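Local atomic coordinates of D-glycerate 3-kinase (Cryptococcus neoformans var. grubii serotype A, PDB entry 6CKG), a protein that probably phosphorylates the 3-hydroxyl of D-glycerate with ATP, as a kinase of the P-loop fold. Residues Gln23-Val28 with Asp69-His74; Ser30-His35 with Ile174-Phe179; Ala80-Asp85 with Ala126-Ile131. All coordinates share one frame; numbering follows the deposited sequence. Where two conformers were deposited one is given.

Interaction 1: residues Gln23-Val28 with Asp69-His74; sequences QTAGFV and DYLEKH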
loop_
_atom_site.group_PDB
_atom_site.type_symbol
_atom_site.label_atom_id
_atom_site.label_comp_id
_atom_site.label_asym_id
_atom_site.label_seq_id
_atom_site.Cartn_x
_atom_site.Cartn_y
_atom_site.Cartn_z
ATOM N N GLN A 23 19.492 -4.271 0.933
ATOM C CA GLN A 23 19.030 -5.387 0.125
ATOM C C GLN A 23 17.970 -4.937 -0.868
ATOM O O GLN A 23 17.959 -5.395 -2.017
ATOM C CB GLN A 23 18.499 -6.504 1.026
ATOM C CG GLN A 23 19.605 -7.260 1.746
ATOM C CD GLN A 23 19.060 -8.369 2.613
ATOM O OE1 GLN A 23 18.321 -9.229 2.139
ATOM N NE2 GLN A 23 19.401 -8.341 3.895
ATOM N N THR A 24 17.073 -4.040 -0.452
ATOM C CA THR A 24 16.065 -3.532 -1.378
ATOM C C THR A 24 16.706 -2.716 -2.494
ATOM O O THR A 24 16.280 -2.797 -3.655
ATOM C CB THR A 24 15.026 -2.696 -0.638
ATOM O OG1 THR A 24 14.420 -3.486 0.396
ATOM C CG2 THR A 24 13.950 -2.242 -1.599
ATOM N N ALA A 25 17.753 -1.952 -2.165
ATOM C CA ALA A 25 18.486 -1.204 -3.181
ATOM C C ALA A 25 19.104 -2.136 -4.212
ATOM O O ALA A 25 19.030 -1.876 -5.420
ATOM C CB ALA A 25 19.569 -0.349 -2.523
ATOM N N GLY A 26 19.753 -3.216 -3.756
ATOM C CA GLY A 26 20.318 -4.169 -4.702
ATOM C C GLY A 26 19.271 -4.707 -5.661
ATOM O O GLY A 26 19.506 -4.798 -6.871
ATOM N N PHE A 27 18.094 -5.036 -5.129
ATOM C CA PHE A 27 16.971 -5.543 -5.927
ATOM C C PHE A 27 16.438 -4.485 -6.898
ATOM O O PHE A 27 16.184 -4.778 -8.074
ATOM C CB PHE A 27 15.872 -6.009 -4.975
ATOM C CG PHE A 27 14.581 -6.433 -5.654
ATOM C CD1 PHE A 27 14.468 -7.692 -6.233
ATOM C CD2 PHE A 27 13.480 -5.589 -5.681
ATOM C CE1 PHE A 27 13.282 -8.097 -6.842
ATOM C CE2 PHE A 27 12.280 -5.994 -6.291
ATOM C CZ PHE A 27 12.192 -7.245 -6.870
ATOM N N VAL A 28 16.244 -3.249 -6.425
ATOM C CA VAL A 28 15.820 -2.172 -7.325
ATOM C C VAL A 28 16.836 -1.965 -8.446
ATOM O O VAL A 28 16.469 -1.811 -9.618
ATOM C CB VAL A 28 15.567 -0.875 -6.536
ATOM C CG1 VAL A 28 15.406 0.284 -7.476
ATOM C CG2 VAL A 28 14.290 -1.036 -5.667
ATOM N N ASP A 69 16.230 8.378 -0.567
ATOM C CA ASP A 69 17.445 9.178 -0.386
ATOM C C ASP A 69 18.696 8.320 -0.511
ATOM O O ASP A 69 19.760 8.820 -0.889
ATOM C CB ASP A 69 17.428 9.882 0.966
ATOM C CG ASP A 69 16.374 10.965 1.049
ATOM O OD1 ASP A 69 16.058 11.582 0.008
ATOM O OD2 ASP A 69 15.862 11.199 2.161
ATOM N N TYR A 70 18.585 7.034 -0.198
ATOM C CA TYR A 70 19.709 6.118 -0.351
ATOM C C TYR A 70 20.036 5.905 -1.827
ATOM O O TYR A 70 21.204 5.978 -2.233
ATOM C CB TYR A 70 19.364 4.795 0.339
ATOM C CG TYR A 70 20.498 3.826 0.483
ATOM C CD1 TYR A 70 20.750 2.872 -0.496
ATOM C CD2 TYR A 70 21.303 3.837 1.614
ATOM C CE1 TYR A 70 21.780 1.964 -0.359
ATOM C CE2 TYR A 70 22.349 2.933 1.751
ATOM C CZ TYR A 70 22.579 2.005 0.761
ATOM O OH TYR A 70 23.611 1.109 0.895
ATOM N N LEU A 71 19.007 5.650 -2.650
ATOM C CA LEU A 71 19.231 5.432 -4.079
ATOM C C LEU A 71 19.718 6.701 -4.772
ATOM O O LEU A 71 20.585 6.639 -5.657
ATOM C CB LEU A 71 17.949 4.913 -4.735
ATOM C CG LEU A 71 17.583 3.477 -4.322
ATOM C CD1 LEU A 71 16.224 3.025 -4.873
ATOM C CD2 LEU A 71 18.686 2.518 -4.743
ATOM N N GLU A 72 19.174 7.864 -4.386
ATOM C CA GLU A 72 19.590 9.117 -5.006
ATOM C C GLU A 72 21.016 9.465 -4.617
ATOM O O GLU A 72 21.814 9.892 -5.462
ATOM C CB GLU A 72 18.641 10.261 -4.623
ATOM C CG GLU A 72 17.174 10.062 -5.064
ATOM C CD GLU A 72 16.345 11.349 -5.070
ATOM O OE1 GLU A 72 16.565 12.203 -4.180
ATOM O OE2 GLU A 72 15.477 11.499 -5.972
ATOM N N LYS A 73 21.368 9.255 -3.349
ATOM C CA LYS A 73 22.673 9.699 -2.882
ATOM C C LYS A 73 23.779 8.748 -3.313
ATOM O O LYS A 73 24.828 9.193 -3.785
ATOM C CB LYS A 73 22.675 9.853 -1.360
ATOM C CG LYS A 73 24.022 10.314 -0.803
ATOM C CD LYS A 73 24.119 10.064 0.689
ATOM C CE LYS A 73 25.537 10.288 1.195
ATOM N NZ LYS A 73 25.926 11.726 1.147
ATOM N N HIS A 74 23.571 7.442 -3.156
ATOM C CA HIS A 74 24.636 6.476 -3.387
ATOM C C HIS A 74 24.616 5.846 -4.774
ATOM O O HIS A 74 25.634 5.291 -5.191
ATOM C CB HIS A 74 24.581 5.370 -2.327
ATOM C CG HIS A 74 24.850 5.860 -0.942
ATOM N ND1 HIS A 74 26.062 6.401 -0.566
ATOM C CD2 HIS A 74 24.064 5.896 0.159
ATOM C CE1 HIS A 74 26.008 6.751 0.705
ATOM N NE2 HIS A 74 24.805 6.458 1.169
#
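Leu71 is the centre of this helix-helix contact, its two methyls reaching separate residues one turn apart on 23-28. CD2 of Leu71 lies 3.7 Å from CB of Ala25, while CD1 of Leu71 lies 3.9 Å from CG1 of Val28. This division follows from the torsions: CG stands beside the backbone N and anti to the carbonyl carbon (chi1 -70°), and the extended chi2 of 174° carries the fork toward the other helix. Ala25 faces Leu71 at the nearest backbone point, with 6.7 Å between the CA of Ala25 and the CA of Leu71. Even so, the short segment axes come no nearer than 10.6 Å and cross at -66°, a steep angle that confines the touching surface to a small patch.

Tyr70 marks the transition to the looser side. Its CE1 meets CB of Ala25 at 3.9 Å, the methyl approaching the ring obliquely, and the same aromatic side chain also touches Val21 and Gln22 further back on helix 19-38. Farther from the partner helix, CD2 of His74 sits over one face of the Tyr70 ring, displaced toward the rim, and CD of Lys73 lies in turn above the His74 ring. His74 and Lys73 are solvent-exposed, whereas Ala25, Val28 and Leu71 are buried.

The touching atoms of the two segments are all carbons. Cohesion therefore probably comes from burying methyl groups and part of a tyrosine ring, with shape rather than polar pairing setting how helix 63-75, which follows the P-loop, rests against helix 19-38.

Interaction 2: residues Ser30-His35 with Ile174-Phe179; sequences SQLARH and IDVVIF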
loop_
_atom_site.group_PDB
_atom_site.type_symbol
_atom_site.label_atom_id
_atom_site.label_comp_id
_atom_site.label_asym_id
_atom_site.label_seq_id
_atom_site.Cartn_x
_atom_site.Cartn_y
_atom_site.Cartn_z
ATOM N N SER A 30 19.022 -4.089 -9.721
ATOM C CA SER A 30 19.005 -5.213 -10.653
ATOM C C SER A 30 17.741 -5.199 -11.507
ATOM O O SER A 30 17.794 -5.450 -12.718
ATOM C CB SER A 30 19.135 -6.528 -9.869
ATOM O OG SER A 30 18.457 -7.591 -10.506
ATOM N N GLN A 31 16.595 -4.893 -10.893
ATOM C CA GLN A 31 15.344 -4.803 -11.647
ATOM C C GLN A 31 15.385 -3.646 -12.643
ATOM O O GLN A 31 14.855 -3.755 -13.756
ATOM C CB GLN A 31 14.171 -4.635 -10.685
ATOM C CG GLN A 31 13.820 -5.904 -9.883
ATOM C CD GLN A 31 13.310 -7.016 -10.760
ATOM O OE1 GLN A 31 12.615 -6.766 -11.747
ATOM N NE2 GLN A 31 13.663 -8.265 -10.418
ATOM N N LEU A 32 15.997 -2.525 -12.255
ATOM C CA LEU A 32 16.144 -1.408 -13.188
ATOM C C LEU A 32 16.988 -1.807 -14.397
ATOM O O LEU A 32 16.655 -1.459 -15.537
ATOM C CB LEU A 32 16.764 -0.200 -12.481
ATOM C CG LEU A 32 17.022 1.062 -13.343
ATOM C CD1 LEU A 32 15.726 1.582 -13.975
ATOM C CD2 LEU A 32 17.667 2.175 -12.527
ATOM N N ALA A 33 18.077 -2.544 -14.168
ATOM C CA ALA A 33 18.923 -2.971 -15.283
ATOM C C ALA A 33 18.181 -3.920 -16.219
ATOM O O ALA A 33 18.311 -3.811 -17.443
ATOM C CB ALA A 33 20.209 -3.622 -14.766
ATOM N N ARG A 34 17.400 -4.858 -15.671
ATOM C CA ARG A 34 16.592 -5.741 -16.511
ATOM C C ARG A 34 15.567 -4.946 -17.311
ATOM O O ARG A 34 15.398 -5.155 -18.517
ATOM C CB ARG A 34 15.889 -6.792 -15.641
ATOM C CG ARG A 34 15.008 -7.768 -16.417
ATOM C CD ARG A 34 13.926 -8.390 -15.529
ATOM N NE ARG A 34 13.270 -7.381 -14.697
ATOM C CZ ARG A 34 12.420 -6.466 -15.157
ATOM N NH1 ARG A 34 12.107 -6.436 -16.449
ATOM N NH2 ARG A 34 11.880 -5.576 -14.325
ATOM N N HIS A 35 14.850 -4.047 -16.633
ATOM C CA HIS A 35 13.889 -3.149 -17.268
ATOM C C HIS A 35 14.510 -2.402 -18.445
ATOM O O HIS A 35 13.933 -2.349 -19.536
ATOM C CB HIS A 35 13.376 -2.186 -16.190
ATOM C CG HIS A 35 12.341 -1.200 -16.642
ATOM N ND1 HIS A 35 11.072 -1.568 -17.042
ATOM C CD2 HIS A 35 12.363 0.154 -16.667
ATOM C CE1 HIS A 35 10.373 -0.485 -17.333
ATOM N NE2 HIS A 35 11.134 0.573 -17.116
ATOM N N ILE A 174 12.883 10.344 -14.508
ATOM C CA ILE A 174 12.770 9.554 -13.289
ATOM C C ILE A 174 13.227 8.130 -13.604
ATOM O O ILE A 174 12.765 7.527 -14.581
ATOM C CB ILE A 174 11.327 9.553 -12.742
ATOM C CG1 ILE A 174 10.903 10.956 -12.285
ATOM C CG2 ILE A 174 11.161 8.563 -11.596
ATOM C CD1 ILE A 174 11.736 11.520 -11.147
ATOM N N ASP A 175 14.125 7.594 -12.775
ATOM C CA ASP A 175 14.555 6.205 -12.940
ATOM C C ASP A 175 13.557 5.224 -12.344
ATOM O O ASP A 175 13.309 4.152 -12.919
ATOM C CB ASP A 175 15.917 5.988 -12.280
ATOM C CG ASP A 175 17.013 6.836 -12.904
ATOM O OD1 ASP A 175 17.426 6.544 -14.045
ATOM O OD2 ASP A 175 17.455 7.793 -12.248
ATOM N N VAL A 176 13.016 5.544 -11.168
ATOM C CA VAL A 176 12.272 4.581 -10.359
ATOM C C VAL A 176 11.106 5.300 -9.707
ATOM O O VAL A 176 11.276 6.390 -9.156
ATOM C CB VAL A 176 13.169 3.941 -9.280
ATOM C CG1 VAL A 176 12.345 3.051 -8.335
ATOM C CG2 VAL A 176 14.311 3.153 -9.924
ATOM N N VAL A 177 9.924 4.693 -9.773
ATOM C CA VAL A 177 8.761 5.118 -9.003
ATOM C C VAL A 177 8.529 4.084 -7.914
ATOM O O VAL A 177 8.392 2.889 -8.203
ATOM C CB VAL A 177 7.516 5.282 -9.891
ATOM C CG1 VAL A 177 6.239 5.495 -9.033
ATOM C CG2 VAL A 177 7.710 6.464 -10.852
ATOM N N ILE A 178 8.536 4.533 -6.661
ATOM C CA ILE A 178 8.116 3.706 -5.537
ATOM C C ILE A 178 6.630 3.973 -5.307
ATOM O O ILE A 178 6.227 5.117 -5.052
ATOM C CB ILE A 178 8.939 4.016 -4.276
ATOM C CG1 ILE A 178 10.440 3.891 -4.548
ATOM C CG2 ILE A 178 8.521 3.098 -3.115
ATOM C CD1 ILE A 178 10.876 2.512 -4.910
ATOM N N PHE A 179 5.807 2.931 -5.416
ATOM C CA PHE A 179 4.357 3.042 -5.202
ATOM C C PHE A 179 3.985 2.108 -4.053
ATOM O O PHE A 179 3.902 0.889 -4.238
ATOM C CB PHE A 179 3.588 2.710 -6.480
ATOM C CG PHE A 179 2.058 2.693 -6.308
ATOM C CD1 PHE A 179 1.434 3.470 -5.341
ATOM C CD2 PHE A 179 1.269 1.881 -7.117
ATOM C CE1 PHE A 179 0.031 3.440 -5.180
ATOM C CE2 PHE A 179 -0.122 1.852 -6.973
ATOM C CZ PHE A 179 -0.736 2.649 -6.002
#
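This is a sparse, mainly apolar contact between helix 19-38 and the loop leading into strand 176-180 of the central sheet, with Leu32 supplying the helical side. CD1 of Leu32 rests 3.7 Å from the backbone O of Asp175, and CD2 of Leu32 comes within 4.2 Å of CB of Asp175. The second methyl also grazes Val176, at 4.4 Å between CD2 of Leu32 and CG2 of Val176. With CG anti to the backbone N (chi1 178°), the leucine extends toward the sheet and lays its fork against Asp175.

The polar ends look elsewhere. Asp175 OD1 forms a salt bridge with Arg36, just beyond 30-35 on the same helix, and its OD2 accepts from Arg78 N. Within 30-35, Arg34 holds OE1 of Gln31 side-on with two nitrogens, NH2 of Arg34 at 2.9 Å and NE at 3.1 Å from that oxygen. OE1 lies close to the guanidinium plane, but NE stands well above the amide plane of Gln31.

The direct contact of Leu32 probably rests on van der Waals packing, while the Asp175-Arg36 pair adds an electrostatic tie between helix 19-38 and the entry to the strand and would probably favour a charged carboxylate.

Interaction 3: residues Ala80-Asp85 with Ala126-Ile131; sequences ATMSLD and AKLKSI. With EDO (1,2-ethanediol), chain C.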
loop_
_atom_site.group_PDB
_atom_site.type_symbol
_atom_site.label_atom_id
_atom_site.label_comp_id
_atom_site.label_asym_id
_atom_site.label_seq_id
_atom_site.Cartn_x
_atom_site.Cartn_y
_atom_site.Cartn_z
ATOM N N ALA A 80 10.700 9.102 -7.641
ATOM C CA ALA A 80 9.428 9.706 -7.270
ATOM C C ALA A 80 8.694 8.667 -6.447
ATOM O O ALA A 80 8.835 7.468 -6.707
ATOM C CB ALA A 80 8.586 10.109 -8.490
ATOM N N THR A 81 7.938 9.111 -5.444
ATOM C CA THR A 81 7.205 8.191 -4.580
ATOM C C THR A 81 5.715 8.504 -4.601
ATOM O O THR A 81 5.319 9.672 -4.478
ATOM C CB THR A 81 7.716 8.250 -3.142
ATOM O OG1 THR A 81 9.077 7.823 -3.102
ATOM C CG2 THR A 81 6.874 7.318 -2.245
ATOM N N MET A 82 4.897 7.458 -4.760
ATOM C CA MET A 82 3.452 7.514 -4.555
ATOM C C MET A 82 3.098 6.669 -3.337
ATOM O O MET A 82 3.419 5.473 -3.292
ATOM C CB MET A 82 2.688 6.997 -5.779
ATOM C CG MET A 82 2.540 8.012 -6.879
ATOM S SD MET A 82 1.817 7.336 -8.381
ATOM C CE MET A 82 0.250 6.684 -7.762
ATOM N N SER A 83 2.442 7.281 -2.357
ATOM C CA SER A 83 1.934 6.578 -1.189
ATOM C C SER A 83 0.417 6.472 -1.300
ATOM O O SER A 83 -0.259 7.477 -1.529
ATOM C CB SER A 83 2.321 7.306 0.096
ATOM O OG SER A 83 3.712 7.493 0.144
ATOM N N LEU A 84 -0.111 5.260 -1.129
ATOM C CA LEU A 84 -1.544 5.033 -1.323
ATOM C C LEU A 84 -2.408 5.979 -0.484
ATOM O O LEU A 84 -3.437 6.474 -0.958
ATOM C CB LEU A 84 -1.879 3.581 -0.995
ATOM C CG LEU A 84 -3.335 3.166 -1.208
ATOM C CD1 LEU A 84 -3.648 3.246 -2.689
ATOM C CD2 LEU A 84 -3.524 1.737 -0.685
ATOM N N ASP A 85 -2.005 6.249 0.759
ATOM C CA ASP A 85 -2.824 7.083 1.638
ATOM C C ASP A 85 -2.952 8.515 1.126
ATOM O O ASP A 85 -3.911 9.205 1.473
ATOM C CB ASP A 85 -2.237 7.121 3.042
ATOM C CG ASP A 85 -2.274 5.784 3.735
ATOM O OD1 ASP A 85 -2.551 4.748 3.078
ATOM O OD2 ASP A 85 -2.010 5.785 4.952
ATOM N N ALA A 126 0.059 7.032 -14.580
ATOM C CA ALA A 126 0.305 7.164 -16.013
ATOM C C ALA A 126 1.179 8.379 -16.313
ATOM O O ALA A 126 2.060 8.324 -17.183
ATOM C CB ALA A 126 -1.015 7.246 -16.777
ATOM N N LYS A 127 0.968 9.476 -15.586
ATOM C CA LYS A 127 1.809 10.657 -15.765
ATOM C C LYS A 127 3.263 10.345 -15.434
ATOM O O LYS A 127 4.173 10.706 -16.190
ATOM C CB LYS A 127 1.288 11.806 -14.898
ATOM C CG LYS A 127 1.875 13.184 -15.246
ATOM C CD LYS A 127 1.405 13.666 -16.609
ATOM C CE LYS A 127 1.824 15.108 -16.886
ATOM N NZ LYS A 127 1.042 16.076 -16.068
ATOM N N LEU A 128 3.508 9.698 -14.290
ATOM C CA LEU A 128 4.885 9.350 -13.942
ATOM C C LEU A 128 5.493 8.412 -14.975
ATOM O O LEU A 128 6.673 8.544 -15.325
ATOM C CB LEU A 128 4.947 8.724 -12.549
ATOM C CG LEU A 128 4.643 9.672 -11.384
ATOM C CD1 LEU A 128 4.424 8.914 -10.059
ATOM C CD2 LEU A 128 5.729 10.724 -11.232
ATOM N N LYS A 129 4.697 7.478 -15.503
ATOM C CA LYS A 129 5.242 6.481 -16.420
ATOM C C LYS A 129 5.596 7.067 -17.785
ATOM O O LYS A 129 6.411 6.480 -18.496
ATOM C CB LYS A 129 4.264 5.312 -16.558
ATOM C CG LYS A 129 4.234 4.414 -15.316
ATOM C CD LYS A 129 3.146 3.352 -15.390
ATOM C CE LYS A 129 3.516 2.207 -16.312
ATOM N NZ LYS A 129 4.171 1.082 -15.579
ATOM N N SER A 130 5.020 8.208 -18.160
ATOM C CA SER A 130 5.377 8.909 -19.385
ATOM C C SER A 130 6.348 10.058 -19.139
ATOM O O SER A 130 6.645 10.820 -20.068
ATOM C CB SER A 130 4.119 9.439 -20.075
ATOM O OG SER A 130 3.549 10.510 -19.340
ATOM N N ILE A 131 6.853 10.204 -17.912
ATOM C CA ILE A 131 7.610 11.414 -17.580
ATOM C C ILE A 131 8.985 11.473 -18.257
ATOM O O ILE A 131 9.578 12.557 -18.342
ATOM C CB ILE A 131 7.727 11.533 -16.046
ATOM C CG1 ILE A 131 7.910 12.990 -15.621
ATOM C CG2 ILE A 131 8.863 10.652 -15.508
ATOM C CD1 ILE A 131 7.603 13.209 -14.151
HETATM C C1 EDO C . 2.974 12.536 -2.628
HETATM O O1 EDO C . 2.291 12.989 -1.441
HETATM C C2 EDO C . 2.290 11.277 -3.149
HETATM O O2 EDO C . 2.385 10.251 -2.151
#
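Leu128 presents its two methyls to alternate residues of strand 79-83. CD1 of Leu128 meets SD of Met82 at 3.5 Å and CG of Met82 at 3.8 Å; CD2 of Leu128 reaches CB of Ala80 at 4.0 Å. Ala80 and Met82 are two apart, so both project from the same side of the strand, whereas Thr81 between them points away from the helix. The Met82 and Leu128 side chains run past one another in opposite directions. In Met82, chi1 and the extended chi2 (173°) bring SD to Leu128, and the bend at chi3 (57°) turns CE away from it.

The next shell closes round these three buried residues. Met82 also packs on Leu121 and Leu125 of helix 118-129 and on Phe87, while Val170 touches both Ala80 and Leu128. Leu128 itself stands close to the helix end: its O accepts from N of Ile131 at 3.1 Å, and Ser130 is the first residue to leave helical backbone angles.

Along the strand, Ser83 N donates to O2 of a bound 1,2-ethanediol, at 3.0 Å and a nearly straight 164°. The diol, probably from the crystallisation liquor, is also held by Pro150 O and Asp86 OD2, while Ser83 OG bonds Glu180 on the neighbouring strand.

Strand 79-83 is the outermost parallel strand of a sheet whose order, 2-3-1-4-5 with a sixth antiparallel strand added, matches the kinase-type P-loop fold. Helix 118-129 packs on one face of that edge strand through Ala80 and Met82, as helices flank the sheet in alpha/beta P-loop folds.

All three contacts are buried and largely apolar, each centred on one leucine; its methyls divide between two residues in interactions 1 and 3, but both meet Asp175 in interaction 2. Interactions 1 and 2 share helix 19-38 and touch where CG1 of Val28 lies 3.9 Å from CG2 of Val176. Interactions 2 and 3 meet within the sheet, where strands 176-180 and 79-83 are parallel neighbours, probably bonded through Met82 N and Ile178 O at 2.7 Å. Interaction 1 runs out to a partly exposed tyrosine and the exposed His74 and Lys73, interaction 2 has a salt bridge beside it, and interaction 3, nearest the chain centre, brings in a sulfur and a bound diol.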